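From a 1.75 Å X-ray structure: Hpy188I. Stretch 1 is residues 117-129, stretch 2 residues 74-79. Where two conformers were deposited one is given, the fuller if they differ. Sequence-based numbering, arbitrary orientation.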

# COMPACT_ATOMS: atom_id res chain seq x y z
N PHE A 117 -7.25 7.27 -11.16
CA PHE A 117 -7.44 8.71 -11.18
C PHE A 117 -6.20 9.43 -11.76
O PHE A 117 -6.33 10.32 -12.60
CB PHE A 117 -7.79 9.24 -9.79
CG PHE A 117 -7.63 10.74 -9.67
CD1 PHE A 117 -8.55 11.59 -10.24
CD2 PHE A 117 -6.49 11.28 -9.09
CE1 PHE A 117 -8.37 12.98 -10.19
CE2 PHE A 117 -6.29 12.65 -9.05
CZ PHE A 117 -7.23 13.50 -9.60
N VAL A 118 -5.02 9.07 -11.30
CA VAL A 118 -3.80 9.74 -11.77
C VAL A 118 -3.49 9.44 -13.24
O VAL A 118 -3.28 10.36 -14.02
CB VAL A 118 -2.59 9.46 -10.85
CG1 VAL A 118 -1.31 10.09 -11.45
CG2 VAL A 118 -2.84 9.98 -9.45
N LEU A 119 -3.50 8.17 -13.65
CA LEU A 119 -3.15 7.87 -15.04
C LEU A 119 -4.16 8.55 -15.98
O LEU A 119 -3.77 9.19 -16.96
CB LEU A 119 -3.15 6.37 -15.28
CG LEU A 119 -2.87 5.98 -16.73
CD1 LEU A 119 -1.46 6.36 -17.08
CD2 LEU A 119 -3.10 4.47 -16.96
N GLN A 120 -5.45 8.42 -15.68
CA GLN A 120 -6.48 8.93 -16.59
C GLN A 120 -6.44 10.45 -16.64
O GLN A 120 -6.61 11.04 -17.71
CB GLN A 120 -7.88 8.43 -16.24
CG GLN A 120 -8.05 6.92 -16.35
CD GLN A 120 -7.65 6.38 -17.70
OE1 GLN A 120 -7.98 6.97 -18.76
NE2 GLN A 120 -6.95 5.25 -17.70
N SER A 121 -6.18 11.08 -15.49
CA SER A 121 -6.08 12.55 -15.45
C SER A 121 -4.87 13.03 -16.24
O SER A 121 -4.98 13.97 -17.03
CB SER A 121 -5.99 13.06 -14.00
OG SER A 121 -7.24 12.87 -13.33
N LEU A 122 -3.73 12.40 -16.05
CA LEU A 122 -2.53 12.78 -16.79
C LEU A 122 -2.66 12.54 -18.30
O LEU A 122 -2.18 13.34 -19.10
CB LEU A 122 -1.29 12.07 -16.22
CG LEU A 122 -0.90 12.41 -14.78
CD1 LEU A 122 0.46 11.82 -14.39
CD2 LEU A 122 -0.95 13.88 -14.41
N LEU A 123 -3.30 11.44 -18.70
CA LEU A 123 -3.54 11.17 -20.11
C LEU A 123 -4.46 12.23 -20.73
O LEU A 123 -4.25 12.69 -21.86
CB LEU A 123 -4.13 9.75 -20.30
CG LEU A 123 -3.20 8.56 -20.07
CD1 LEU A 123 -3.98 7.23 -20.27
CD2 LEU A 123 -1.93 8.62 -20.93
N LYS A 124 -5.50 12.62 -20.00
CA LYS A 124 -6.50 13.58 -20.49
C LYS A 124 -5.94 14.99 -20.59
O LYS A 124 -6.18 15.70 -21.58
CB LYS A 124 -7.75 13.54 -19.61
CG LYS A 124 -8.91 14.40 -20.05
CD LYS A 124 -9.54 13.96 -21.38
CE LYS A 124 -10.69 14.90 -21.79
NZ LYS A 124 -10.22 16.29 -22.14
N ILE A 125 -5.20 15.40 -19.56
CA ILE A 125 -4.55 16.71 -19.56
C ILE A 125 -3.52 16.74 -20.69
O ILE A 125 -3.34 17.75 -21.39
CB ILE A 125 -3.88 16.97 -18.21
CG1 ILE A 125 -4.95 17.15 -17.10
CG2 ILE A 125 -2.91 18.17 -18.29
CD1 ILE A 125 -4.35 17.13 -15.70
N ASN A 126 -2.86 15.59 -20.87
CA ASN A 126 -1.99 15.34 -22.02
C ASN A 126 -0.85 16.34 -22.12
O ASN A 126 -0.48 16.82 -23.22
CB ASN A 126 -2.82 15.27 -23.30
CG ASN A 126 -2.11 14.57 -24.44
OD1 ASN A 126 -1.21 13.73 -24.23
ND2 ASN A 126 -2.53 14.87 -25.66
N LYS A 127 -0.25 16.61 -20.96
CA LYS A 127 0.97 17.39 -20.88
C LYS A 127 2.10 16.57 -20.27
O LYS A 127 1.87 15.64 -19.49
CB LYS A 127 0.77 18.65 -20.03
CG LYS A 127 -0.33 19.59 -20.49
CD LYS A 127 -0.04 20.20 -21.84
CE LYS A 127 -1.19 21.08 -22.34
NZ LYS A 127 -0.81 21.78 -23.61
N ILE A 128 3.33 16.93 -20.62
CA ILE A 128 4.50 16.31 -20.01
C ILE A 128 4.53 16.75 -18.54
O ILE A 128 4.21 17.91 -18.21
CB ILE A 128 5.78 16.65 -20.78
CG1 ILE A 128 5.77 15.95 -22.15
CG2 ILE A 128 6.97 16.23 -20.00
CD1 ILE A 128 6.79 16.48 -23.13
N VAL A 129 4.82 15.80 -17.65
CA VAL A 129 4.84 16.04 -16.22
C VAL A 129 6.27 16.05 -15.74
O VAL A 129 7.02 15.11 -15.99
CB VAL A 129 4.09 14.91 -15.47
CG1 VAL A 129 4.07 15.15 -14.00
CG2 VAL A 129 2.70 14.72 -16.04
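Stretch 2 (74-79) VFVIQG

Stretch 2 lies along stretch 1 as an extended segment laid beside a helix and then beside the chain that leaves it. Val-74 to Ile-77 form the end of a strand that begins earlier in the chain, with phi between -92° and -129° and psi between 119° and 132°. Gln-78 (44/51) and Gly-79 (78/-9) both take positive phi, so the extended run stops at Ile-77. The helix of stretch 1 runs to Ile-125, and Asn-126, at 59/43, is the first residue to leave helical phi/psi. The two axes point nearly the same way, 23° apart in their N-to-C directions, and come no closer than 11.7 Å. That spacing leaves room for side chains from both elements, and there are no direct hydrogen bonds across the stretches; the packing, which buries 417 Å² in total, is largely apolar.

The helical surface is built from Val-118, Leu-122 and Ile-125, spaced four and three residues apart, so that successive turns present them on one side. All three CA-to-CB bonds point toward stretch 2. The strand answers with alternate residues, Phe-75 and Ile-77, while the CA-to-CB bond of the intervening Val-76 points away.

Phe-75, with chi1 at -76° (m), points toward stretch 1 and reaches two turns of the helix. Val-118 CG1 meets the ring at its edge, near the ring plane, 4.3 Å from Phe-75 CE2. Leu-122 CD1 approaches obliquely, 4.3 Å from Phe-75 CD2. These are loose contacts, whereas Val-129 CG1 packs closer to the base of the side chain, 3.8 Å from Phe-75 CB.

The principal bump is Ile-77, which has 97 Å² covered, more than any other residue of either stretch. Its CA-to-CB bond points sideways, but the end of the side chain comes nearer, and chi1 m with chi2 t extends CD1 to 3.4 Å from Leu-122 CD2, a tight apolar contact. Ile-77 CG2 lies 4.1 Å from Ile-125 CG2 and 3.8 Å from Lys-127 CB, while Ile-77 CG1 is 4.0 Å from Val-129 CG2. The hollow that receives it is therefore lined by the last turns of the helix and by the segment that follows.

At Val-129 the backbones themselves draw together: its CA is 5.1 Å from Ile-77 CA, and a CA-H...O contact places Val-129 CA 3.6 Å from Val-76 O, with 134° at the hydrogen. Val-129 thus touches stretch 2 with both its main chain and its side chain: CG1 sits between Phe-75 and Ile-77, 3.8 Å from Phe-75 CB and 4.2 Å from Ile-77 CG1, and CG2 also packs on Ile-77.

Beyond the strand the contact becomes more polar and more open. Water 1 bridges the main chains, accepting from Gln-78 N at 2.8 Å and donating to Ile-128 O at 2.6 Å. Alongside, the aliphatic part of Lys-127 meets the end of Gln-78, with Lys-127 CE 3.2 Å from Gln-78 NE2; this is a close approach rather than a hydrogen bond.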

# COMPACT_ATOMS: atom_id res chain seq x y z
N VAL A 74 7.15 14.94 -6.37
CA VAL A 74 6.16 15.95 -6.68
C VAL A 74 5.98 15.94 -8.19
O VAL A 74 6.96 16.04 -8.92
CB VAL A 74 6.60 17.37 -6.22
CG1 VAL A 74 5.44 18.41 -6.41
CG2 VAL A 74 7.08 17.33 -4.74
N PHE A 75 4.73 15.77 -8.63
CA PHE A 75 4.34 15.85 -10.03
C PHE A 75 3.91 17.27 -10.31
O PHE A 75 2.98 17.80 -9.67
CB PHE A 75 3.15 14.92 -10.31
CG PHE A 75 3.50 13.44 -10.41
CD1 PHE A 75 4.80 12.96 -10.24
CD2 PHE A 75 2.49 12.52 -10.66
CE1 PHE A 75 5.10 11.60 -10.37
CE2 PHE A 75 2.79 11.16 -10.77
CZ PHE A 75 4.09 10.70 -10.61
N VAL A 76 4.56 17.89 -11.29
CA VAL A 76 4.30 19.29 -11.63
C VAL A 76 3.90 19.36 -13.09
O VAL A 76 4.58 18.79 -13.97
CB VAL A 76 5.54 20.16 -11.34
CG1 VAL A 76 5.31 21.64 -11.74
CG2 VAL A 76 5.92 20.03 -9.88
N ILE A 77 2.82 20.06 -13.37
CA ILE A 77 2.29 20.19 -14.73
C ILE A 77 2.11 21.67 -15.03
O ILE A 77 1.34 22.35 -14.34
CB ILE A 77 0.95 19.46 -14.91
CG1 ILE A 77 1.06 18.00 -14.48
CG2 ILE A 77 0.44 19.64 -16.37
CD1 ILE A 77 -0.28 17.23 -14.51
N GLN A 78 2.81 22.16 -16.04
CA GLN A 78 2.82 23.60 -16.36
C GLN A 78 2.97 24.45 -15.10
O GLN A 78 2.19 25.38 -14.85
CB GLN A 78 1.58 23.98 -17.15
CG GLN A 78 1.59 23.45 -18.57
CD GLN A 78 0.47 24.01 -19.42
OE1 GLN A 78 -0.11 25.04 -19.10
NE2 GLN A 78 0.18 23.33 -20.52
N GLY A 79 3.98 24.11 -14.30
CA GLY A 79 4.30 24.83 -13.07
C GLY A 79 3.44 24.57 -11.84
O GLY A 79 3.79 25.05 -10.76
O HOH W 1 4.45 20.43 -17.58